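Long-range contacts in cysteine protease-like VirA (Shigella flexneri, PDB 3EB8), which acts as a secreted virulence effector that promotes Shigella entry into epithelial cells and its spread within and between them, though its protease activity is disputed: residues A97-N102 against A109-E114; I117-S122 against A352-D357; Q269-N274 against L307-T312; G101-H106 against L263-E268. All coordinates share one frame; numbering follows the deposited sequence.

Contact 1. Residues A97-N102 against A109-E114; sequences APVSGN and APEVIE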
# COMPACT_ATOMS: atom_id res chain seq x y z
N ALA A 97 -8.46 -11.51 10.88
CA ALA A 97 -7.13 -12.01 11.19
C ALA A 97 -7.24 -13.14 12.21
O ALA A 97 -8.19 -13.18 12.99
CB ALA A 97 -6.25 -10.92 11.72
N PRO A 98 -6.27 -14.06 12.19
CA PRO A 98 -6.26 -15.25 13.04
C PRO A 98 -5.84 -14.97 14.49
O PRO A 98 -4.84 -15.52 14.94
CB PRO A 98 -5.19 -16.15 12.39
CG PRO A 98 -4.78 -15.45 11.10
CD PRO A 98 -5.12 -14.02 11.26
N VAL A 99 -6.58 -14.11 15.19
CA VAL A 99 -6.38 -13.90 16.62
C VAL A 99 -7.68 -13.44 17.16
O VAL A 99 -8.49 -12.87 16.43
CB VAL A 99 -5.42 -12.73 16.97
CG1 VAL A 99 -4.03 -13.22 17.25
CG2 VAL A 99 -5.47 -11.63 15.90
N SER A 100 -7.88 -13.64 18.45
CA SER A 100 -9.05 -13.10 19.10
C SER A 100 -8.65 -11.76 19.67
O SER A 100 -7.58 -11.60 20.25
CB SER A 100 -9.58 -14.05 20.17
OG SER A 100 -8.51 -14.73 20.80
N GLY A 101 -9.50 -10.76 19.43
CA GLY A 101 -9.21 -9.42 19.87
C GLY A 101 -9.51 -9.30 21.34
O GLY A 101 -10.10 -10.19 21.94
N ASN A 102 -9.06 -8.20 21.93
CA ASN A 102 -9.55 -7.78 23.23
C ASN A 102 -9.54 -6.26 23.25
O ASN A 102 -8.95 -5.62 22.37
CB ASN A 102 -8.69 -8.34 24.36
CG ASN A 102 -7.33 -7.70 24.43
OD1 ASN A 102 -6.44 -8.02 23.65
ND2 ASN A 102 -7.16 -6.78 25.37
N ALA A 109 -2.80 -6.58 17.22
CA ALA A 109 -1.94 -7.76 17.36
C ALA A 109 -1.10 -7.96 16.10
O ALA A 109 -1.46 -7.51 15.02
CB ALA A 109 -2.77 -8.99 17.63
N PRO A 110 0.03 -8.65 16.24
CA PRO A 110 0.89 -8.97 15.09
C PRO A 110 0.13 -9.63 13.93
O PRO A 110 0.41 -9.32 12.77
CB PRO A 110 1.90 -9.96 15.67
CG PRO A 110 1.93 -9.68 17.13
CD PRO A 110 0.54 -9.23 17.49
N GLU A 111 -0.81 -10.52 14.23
CA GLU A 111 -1.56 -11.18 13.16
C GLU A 111 -2.40 -10.17 12.37
O GLU A 111 -2.54 -10.30 11.15
CB GLU A 111 -2.45 -12.30 13.70
CG GLU A 111 -1.70 -13.43 14.39
CD GLU A 111 -1.34 -13.10 15.83
OE1 GLU A 111 -1.49 -11.93 16.25
OE2 GLU A 111 -0.90 -14.02 16.56
N VAL A 112 -2.97 -9.19 13.06
CA VAL A 112 -3.75 -8.16 12.38
C VAL A 112 -2.85 -7.35 11.45
O VAL A 112 -3.16 -7.13 10.27
CB VAL A 112 -4.49 -7.26 13.41
CG1 VAL A 112 -4.85 -5.92 12.79
CG2 VAL A 112 -5.73 -7.97 13.92
N ILE A 113 -1.70 -6.94 11.96
CA ILE A 113 -0.70 -6.23 11.17
C ILE A 113 -0.31 -7.05 9.95
O ILE A 113 -0.30 -6.55 8.83
CB ILE A 113 0.56 -5.92 12.00
CG1 ILE A 113 0.29 -4.73 12.93
CG2 ILE A 113 1.75 -5.61 11.10
CD1 ILE A 113 1.13 -4.77 14.20
N GLU A 114 0.01 -8.32 10.18
CA GLU A 114 0.40 -9.23 9.11
C GLU A 114 -0.70 -9.39 8.04
O GLU A 114 -0.44 -9.25 6.85
CB GLU A 114 0.78 -10.59 9.68
CG GLU A 114 1.03 -11.65 8.65
CD GLU A 114 2.36 -11.46 7.96
OE1 GLU A 114 3.11 -10.54 8.35
OE2 GLU A 114 2.66 -12.24 7.02
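An inverse gamma turn centred on P98 swings the chain out of strand 94-97, and the loop between that strand and helix 110-118 folds back on the helix's first turn. Two bumps of the loop fit the helix surface. The first is the methyl of A97, which rests beside the backbone of V112 and 3.7 Å from V112 CG2, with E111 O bordering it. The second is the isopropyl group of V99, whose two branches divide the work. CG2 dips into the hollow walled by E111 CB, V112 CG2 and the methyl of A109, the N-cap residue; it stands 4.2 Å from A109 CB. CG1 turns the other way, to the end of E111. That glutamate bends at chi2 (81°), so its carboxylate is carried back across the valine instead of running straight outward, and the two side chains cross obliquely. The P98 ring adds a looser touch, with CD 4.0 Å from E111 CB. Further round the helix, V112 also packs on I354 and P356 of strand 348-356. Packing is tightest at the valine, whose chi1 of -98° lies away from a staggered position: V99 CG1 sits 3.0 Å from both CD and OE1 of E111.

Contact 2. Residues I117-S122 against A352-D357; sequences INCCTS and AIISPD
C119 carries its sulfur in the crowded position between the backbone N and the carbonyl carbon (chi1 79°), and I354 answers with CG1 anti to its own carbonyl carbon and a bend at chi2 (81°) that turns CD1 to meet it. SG therefore touches the end of the isoleucine, 3.6 Å from I354 CD1 and 3.8 Å from I354 CG1. The same sulfur brushes the methyl of A352, with SG 3.9 Å from A352 CB, so one cysteine spans two residues whose CB atoms both face segment 117-122. T121 has its methyl anti to the carbonyl carbon, which puts CG2 against A352 CB at 3.6 Å and leaves OG1 to hydrogen-bond with S350 OG. A352 CB also has C120 O beside it, at 3.7 Å. The small alanine is thus met by a sulfur, a methyl and a carbonyl oxygen, an example of a buried contact made by van der Waals packing alone. It lies where helix 110-118 gives way to strand 121-123, which runs antiparallel to strand 348-356 through backbone bonding of S122 with F351. K320 of strand 315-327 takes up C119 O with its NZ and packs on I354 and T121. T115 and A116 of helix 110-118 also pack on I354, while I353, turned away, packs on T94 and H310.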
# COMPACT_ATOMS: atom_id res chain seq x y z
N ILE A 117 -1.04 -6.22 6.07
CA ILE A 117 0.05 -6.09 5.12
C ILE A 117 -0.24 -6.85 3.83
O ILE A 117 0.01 -6.37 2.73
CB ILE A 117 1.40 -6.53 5.74
CG1 ILE A 117 1.91 -5.49 6.75
CG2 ILE A 117 2.45 -6.76 4.67
CD1 ILE A 117 3.22 -5.91 7.44
N ASN A 118 -0.82 -8.04 3.96
CA ASN A 118 -1.01 -8.91 2.80
C ASN A 118 -2.42 -9.00 2.19
O ASN A 118 -2.66 -9.83 1.32
CB ASN A 118 -0.47 -10.30 3.12
CG ASN A 118 1.03 -10.29 3.39
OD1 ASN A 118 1.48 -10.70 4.46
ND2 ASN A 118 1.80 -9.78 2.43
N CYS A 119 -3.35 -8.16 2.63
CA CYS A 119 -4.72 -8.31 2.12
C CYS A 119 -5.01 -7.42 0.91
O CYS A 119 -4.41 -6.35 0.76
CB CYS A 119 -5.77 -8.10 3.23
SG CYS A 119 -6.11 -6.39 3.66
N CYS A 120 -5.91 -7.87 0.04
CA CYS A 120 -6.32 -7.07 -1.10
C CYS A 120 -7.16 -5.92 -0.58
O CYS A 120 -7.54 -5.92 0.58
CB CYS A 120 -7.15 -7.91 -2.08
SG CYS A 120 -8.79 -8.45 -1.46
N THR A 121 -7.44 -4.93 -1.42
CA THR A 121 -8.27 -3.80 -1.01
C THR A 121 -9.26 -3.46 -2.12
O THR A 121 -9.13 -3.97 -3.24
CB THR A 121 -7.41 -2.58 -0.70
OG1 THR A 121 -6.50 -2.37 -1.80
CG2 THR A 121 -6.59 -2.79 0.58
N SER A 122 -10.24 -2.61 -1.82
CA SER A 122 -11.27 -2.22 -2.80
C SER A 122 -11.10 -0.78 -3.27
O SER A 122 -11.01 0.15 -2.47
CB SER A 122 -12.67 -2.41 -2.20
OG SER A 122 -13.68 -2.02 -3.11
N ALA A 352 -9.29 -1.27 2.97
CA ALA A 352 -9.77 -2.49 3.59
C ALA A 352 -9.79 -2.33 5.10
O ALA A 352 -9.00 -1.58 5.67
CB ALA A 352 -8.92 -3.72 3.17
N ILE A 353 -10.70 -3.04 5.74
CA ILE A 353 -10.69 -3.17 7.17
C ILE A 353 -10.21 -4.57 7.56
O ILE A 353 -10.64 -5.58 6.98
CB ILE A 353 -12.07 -2.86 7.79
CG1 ILE A 353 -12.36 -1.36 7.68
CG2 ILE A 353 -12.11 -3.23 9.26
CD1 ILE A 353 -13.75 -0.98 8.13
N ILE A 354 -9.28 -4.61 8.51
CA ILE A 354 -8.74 -5.85 9.04
C ILE A 354 -9.12 -5.91 10.51
O ILE A 354 -8.80 -5.01 11.29
CB ILE A 354 -7.21 -5.93 8.85
CG1 ILE A 354 -6.86 -5.98 7.35
CG2 ILE A 354 -6.65 -7.13 9.57
CD1 ILE A 354 -6.85 -4.63 6.66
N SER A 355 -9.85 -6.96 10.88
CA SER A 355 -10.37 -7.10 12.24
C SER A 355 -9.76 -8.29 12.97
O SER A 355 -9.54 -9.36 12.35
CB SER A 355 -11.89 -7.27 12.19
OG SER A 355 -12.41 -7.54 13.48
N PRO A 356 -9.48 -8.12 14.28
CA PRO A 356 -9.16 -9.28 15.12
C PRO A 356 -10.39 -10.17 15.09
O PRO A 356 -11.50 -9.66 14.88
CB PRO A 356 -9.03 -8.68 16.52
CG PRO A 356 -8.95 -7.21 16.35
CD PRO A 356 -9.64 -6.89 15.07
N ASP A 357 -10.21 -11.47 15.27
CA ASP A 357 -11.38 -12.35 15.34
C ASP A 357 -12.01 -12.23 16.72
O ASP A 357 -11.51 -11.45 17.52
CB ASP A 357 -11.02 -13.80 15.04
CG ASP A 357 -12.22 -14.59 14.62
OD1 ASP A 357 -13.34 -14.20 15.00
OD2 ASP A 357 -12.07 -15.59 13.89

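Contact 3. Residues Q269-N274 against L307-T312; sequences QRVINN and LPSHIT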
# COMPACT_ATOMS: atom_id res chain seq x y z
N GLN A 269 -9.72 2.87 27.08
CA GLN A 269 -8.47 2.38 26.49
C GLN A 269 -7.82 3.37 25.54
O GLN A 269 -8.49 4.10 24.81
CB GLN A 269 -8.71 1.04 25.79
CG GLN A 269 -7.43 0.33 25.40
CD GLN A 269 -6.61 -0.08 26.61
OE1 GLN A 269 -5.39 0.08 26.62
NE2 GLN A 269 -7.27 -0.62 27.63
N ARG A 270 -6.49 3.36 25.53
CA ARG A 270 -5.67 4.39 24.89
C ARG A 270 -5.56 4.35 23.36
O ARG A 270 -5.69 5.39 22.71
CB ARG A 270 -4.26 4.33 25.50
CG ARG A 270 -3.22 5.17 24.80
CD ARG A 270 -1.84 4.90 25.39
NE ARG A 270 -0.78 5.08 24.40
CZ ARG A 270 -0.14 4.08 23.80
NH1 ARG A 270 -0.46 2.83 24.08
NH2 ARG A 270 0.82 4.33 22.92
N VAL A 271 -5.30 3.17 22.80
CA VAL A 271 -5.21 2.97 21.33
C VAL A 271 -4.30 3.90 20.50
O VAL A 271 -4.62 5.07 20.25
CB VAL A 271 -6.59 2.89 20.64
CG1 VAL A 271 -6.42 2.37 19.22
CG2 VAL A 271 -7.51 1.99 21.43
N ILE A 272 -3.19 3.35 20.04
CA ILE A 272 -2.28 4.07 19.16
C ILE A 272 -3.03 4.46 17.90
O ILE A 272 -3.91 3.73 17.45
CB ILE A 272 -1.05 3.22 18.76
CG1 ILE A 272 -1.48 2.07 17.85
CG2 ILE A 272 -0.33 2.69 20.00
CD1 ILE A 272 -0.31 1.37 17.20
N ASN A 273 -2.67 5.59 17.31
CA ASN A 273 -3.35 6.08 16.12
C ASN A 273 -3.04 5.28 14.84
O ASN A 273 -3.95 4.92 14.09
CB ASN A 273 -3.00 7.54 15.86
CG ASN A 273 -3.50 8.02 14.51
OD1 ASN A 273 -2.77 7.99 13.51
ND2 ASN A 273 -4.76 8.42 14.45
N ASN A 274 -1.74 5.04 14.61
CA ASN A 274 -1.25 4.48 13.35
C ASN A 274 -0.05 3.57 13.54
O ASN A 274 0.72 3.75 14.48
CB ASN A 274 -0.91 5.61 12.38
CG ASN A 274 0.11 5.19 11.32
OD1 ASN A 274 1.28 5.56 11.40
ND2 ASN A 274 -0.33 4.41 10.33
N LEU A 307 -1.56 2.47 7.61
CA LEU A 307 -2.26 1.47 8.42
C LEU A 307 -2.85 2.04 9.71
O LEU A 307 -2.49 1.57 10.80
CB LEU A 307 -1.33 0.30 8.79
CG LEU A 307 -0.56 -0.49 7.72
CD1 LEU A 307 0.44 -1.47 8.37
CD2 LEU A 307 -1.48 -1.25 6.80
N PRO A 308 -3.74 3.03 9.60
CA PRO A 308 -4.32 3.59 10.83
C PRO A 308 -5.07 2.51 11.60
O PRO A 308 -5.65 1.63 10.99
CB PRO A 308 -5.33 4.63 10.31
CG PRO A 308 -5.59 4.20 8.90
CD PRO A 308 -4.27 3.72 8.42
N SER A 309 -5.05 2.60 12.92
CA SER A 309 -5.80 1.64 13.73
C SER A 309 -7.30 1.88 13.58
O SER A 309 -7.73 3.02 13.36
CB SER A 309 -5.40 1.77 15.19
OG SER A 309 -5.91 2.98 15.70
N HIS A 310 -8.09 0.82 13.71
CA HIS A 310 -9.54 0.89 13.56
C HIS A 310 -10.22 -0.03 14.57
O HIS A 310 -10.05 -1.26 14.50
CB HIS A 310 -9.95 0.47 12.14
CG HIS A 310 -11.38 0.74 11.83
ND1 HIS A 310 -12.35 -0.24 11.79
CD2 HIS A 310 -12.03 1.91 11.56
CE1 HIS A 310 -13.52 0.30 11.50
NE2 HIS A 310 -13.35 1.60 11.36
N ILE A 311 -10.99 0.52 15.50
CA ILE A 311 -11.66 -0.32 16.47
C ILE A 311 -12.86 -1.00 15.83
O ILE A 311 -13.70 -0.35 15.22
CB ILE A 311 -12.11 0.45 17.74
CG1 ILE A 311 -10.96 1.30 18.28
CG2 ILE A 311 -12.63 -0.52 18.80
CD1 ILE A 311 -9.66 0.54 18.44
N THR A 312 -12.91 -2.32 15.96
CA THR A 312 -14.02 -3.10 15.46
C THR A 312 -14.75 -3.68 16.66
O THR A 312 -14.36 -3.45 17.80
CB THR A 312 -13.55 -4.28 14.59
OG1 THR A 312 -12.86 -5.23 15.42
CG2 THR A 312 -12.62 -3.79 13.46
O HOH W 1 -6.65 5.84 14.04
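The carboxamide of N274 meets the flat L307-P308 peptide with its amino end: ND2 stands over one face of that peptide, 3.5 Å from L307 C, and the amide plane is steeply inclined to it, so the two groups do not stack. OD1 faces elsewhere and bonds weakly to G276 N. The next flat groups along are two successive carbonyls of the loop, both used by S309. Its backbone N reaches N273 O at 2.8 Å, a nearly straight bond (165° at the hydrogen) whose donor lies above the carbonyl plane. The hydroxyl, placed between backbone N and carbonyl carbon by chi1 of 71°, donates to I272 O at 2.8 Å, this time in the plane of the carbonyl. A water adds a third, bridging link, donating to N273 O at 2.9 Å and to S309 O at 3.1 Å. N273 O thus receives two hydrogen bonds, supplemented by a CA-H...O contact from P308. Beyond the serine, V271 and I311 reach toward each other tip to tip, with V271 CG1 3.8 Å from I311 CD1, and M266 packs on both.

N274 and P308 form an antiparallel non-hydrogen-bonded pair, where the loop following helix 245-265 comes alongside strand 300-312 as strand 274-283 begins. Residues 269-273 end the region described as tubulin-binding. Since a backbone N, a water and one serine hydroxyl provide the hydrogen bonds, and main-chain carbonyls accept them all, the polar part of the contact probably depends mainly on the course of the loop backbone, while V271 adds apolar packing.

Contact 4. Residues G101-H106 against L263-E268; sequences GNFKTH and LNFMPE
H106 O, in the loop 101-106, is held by a single hydrogen bond, from the backbone N of I272. At the other end of the loop, G101 is tied in the same backbone fashion to D357. Between 101-106 and 263-268 themselves the contact is made mainly by the two phenylalanines and the thioether end of M266. F103 is its centre. The CB of F265 sits over the middle of one face of the F103 ring, 3.5 Å from its centroid and only 12° off the ring normal, a well-directed CH-pi contact. The two phenyl rings point the same way and are nearly parallel (9°), but with centroids 5.0 Å apart they are slid so far that they barely overlap; the F103 face is covered by F265 CB rather than by the F265 ring. M266 comes at the edge instead. Its SD lies near the plane of the F103 ring, 3.4 Å from CD2, and the bend at chi3 (-53°) turns the methyl back to the loop, where CE packs 3.4 Å from T105 O and 3.6 Å from F103 O. At the surface, the loop between strand 94-97 and helix 110-118 thus packs on the C-terminal end of helix 245-265, in the tubulin-binding region, through a Met-aromatic contact at a ring edge and a CH-pi contact over its face.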
# COMPACT_ATOMS: atom_id res chain seq x y z
N GLY A 101 -9.50 -10.76 19.43
CA GLY A 101 -9.21 -9.42 19.87
C GLY A 101 -9.51 -9.30 21.34
O GLY A 101 -10.10 -10.19 21.94
N ASN A 102 -9.06 -8.20 21.93
CA ASN A 102 -9.55 -7.78 23.23
C ASN A 102 -9.54 -6.26 23.25
O ASN A 102 -8.95 -5.62 22.37
CB ASN A 102 -8.69 -8.34 24.36
CG ASN A 102 -7.33 -7.70 24.43
OD1 ASN A 102 -6.44 -8.02 23.65
ND2 ASN A 102 -7.16 -6.78 25.37
N PHE A 103 -10.22 -5.68 24.23
CA PHE A 103 -10.38 -4.23 24.27
C PHE A 103 -9.52 -3.64 25.36
O PHE A 103 -9.73 -2.51 25.79
CB PHE A 103 -11.85 -3.85 24.47
CG PHE A 103 -12.74 -4.28 23.34
CD1 PHE A 103 -13.80 -5.14 23.57
CD2 PHE A 103 -12.52 -3.82 22.04
CE1 PHE A 103 -14.64 -5.53 22.53
CE2 PHE A 103 -13.35 -4.21 21.00
CZ PHE A 103 -14.41 -5.07 21.25
N LYS A 104 -8.53 -4.41 25.79
CA LYS A 104 -7.58 -3.96 26.80
C LYS A 104 -6.16 -3.81 26.24
O LYS A 104 -5.19 -3.89 26.99
CB LYS A 104 -7.61 -4.93 28.00
CG LYS A 104 -8.98 -5.02 28.69
CD LYS A 104 -9.03 -6.09 29.77
CE LYS A 104 -10.44 -6.27 30.31
NZ LYS A 104 -10.48 -7.03 31.61
N THR A 105 -6.06 -3.60 24.92
CA THR A 105 -4.78 -3.36 24.26
C THR A 105 -4.78 -2.01 23.54
O THR A 105 -5.83 -1.46 23.21
CB THR A 105 -4.43 -4.45 23.24
OG1 THR A 105 -4.60 -5.74 23.85
CG2 THR A 105 -2.98 -4.34 22.81
N HIS A 106 -3.59 -1.47 23.30
CA HIS A 106 -3.44 -0.14 22.74
C HIS A 106 -2.98 -0.22 21.28
O HIS A 106 -2.83 0.80 20.63
CB HIS A 106 -2.42 0.65 23.56
CG HIS A 106 -1.05 0.04 23.56
ND1 HIS A 106 -0.66 -0.93 24.46
CD2 HIS A 106 0.03 0.26 22.77
CE1 HIS A 106 0.59 -1.28 24.23
NE2 HIS A 106 1.03 -0.58 23.20
N LEU A 263 -16.02 4.28 21.36
CA LEU A 263 -16.89 4.71 22.45
C LEU A 263 -17.64 3.52 23.05
O LEU A 263 -17.82 3.41 24.26
CB LEU A 263 -17.92 5.72 21.92
CG LEU A 263 -18.17 6.90 22.85
CD1 LEU A 263 -18.58 6.49 24.30
CD2 LEU A 263 -16.91 7.74 22.83
N ASN A 264 -18.09 2.62 22.19
CA ASN A 264 -18.89 1.48 22.62
C ASN A 264 -18.07 0.44 23.38
O ASN A 264 -18.49 -0.06 24.41
CB ASN A 264 -19.54 0.84 21.39
CG ASN A 264 -20.98 0.46 21.61
OD1 ASN A 264 -21.64 1.01 22.48
ND2 ASN A 264 -21.48 -0.48 20.81
N PHE A 265 -16.87 0.13 22.88
CA PHE A 265 -16.11 -1.01 23.35
C PHE A 265 -14.90 -0.66 24.22
O PHE A 265 -14.58 -1.40 25.15
CB PHE A 265 -15.68 -1.91 22.18
CG PHE A 265 -16.83 -2.38 21.32
CD1 PHE A 265 -16.86 -2.12 19.97
CD2 PHE A 265 -17.90 -3.06 21.89
CE1 PHE A 265 -17.93 -2.53 19.18
CE2 PHE A 265 -18.98 -3.49 21.11
CZ PHE A 265 -18.99 -3.22 19.76
N MET A 266 -14.23 0.44 23.93
CA MET A 266 -13.05 0.80 24.72
C MET A 266 -12.86 2.30 24.90
O MET A 266 -11.87 2.87 24.42
CB MET A 266 -11.80 0.16 24.11
CG MET A 266 -11.71 0.29 22.60
SD MET A 266 -10.66 -0.97 21.82
CE MET A 266 -9.13 -0.81 22.73
N PRO A 267 -13.82 2.95 25.59
CA PRO A 267 -13.82 4.39 25.86
C PRO A 267 -12.58 4.79 26.66
O PRO A 267 -12.01 5.85 26.43
CB PRO A 267 -15.08 4.61 26.72
CG PRO A 267 -15.85 3.36 26.67
CD PRO A 267 -14.92 2.25 26.28
N GLU A 268 -12.19 3.94 27.60
CA GLU A 268 -11.10 4.25 28.53
C GLU A 268 -9.74 3.91 27.92
O GLU A 268 -8.75 4.58 28.19
CB GLU A 268 -11.30 3.50 29.86
CG GLU A 268 -10.90 2.01 29.85
CD GLU A 268 -11.65 1.18 28.83
OE1 GLU A 268 -12.78 1.56 28.46
OE2 GLU A 268 -11.12 0.14 28.39

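Followed from the N terminus, the chain first opens contact 1, a short closure between strand 94-97 and helix 110-118. Contact 4 opens from the same loop, sharing G101 and N102, before contact 1 has closed, and is completed only at the end of helix 245-265. Before that happens, 117-122 opens contact 2, which waits for the C-terminal strand 348-356; contacts 2 and 4 therefore cross. Contact 3, from 269-274 to 307-312, follows contact 4 in series and falls wholly within the span of contact 2. The C-terminal strand lies against both 97-102 and 307-312, and the 101-106 loop meets 269-274, so local and distant closures together join helices 110-118 and 245-265 to one mixed sheet.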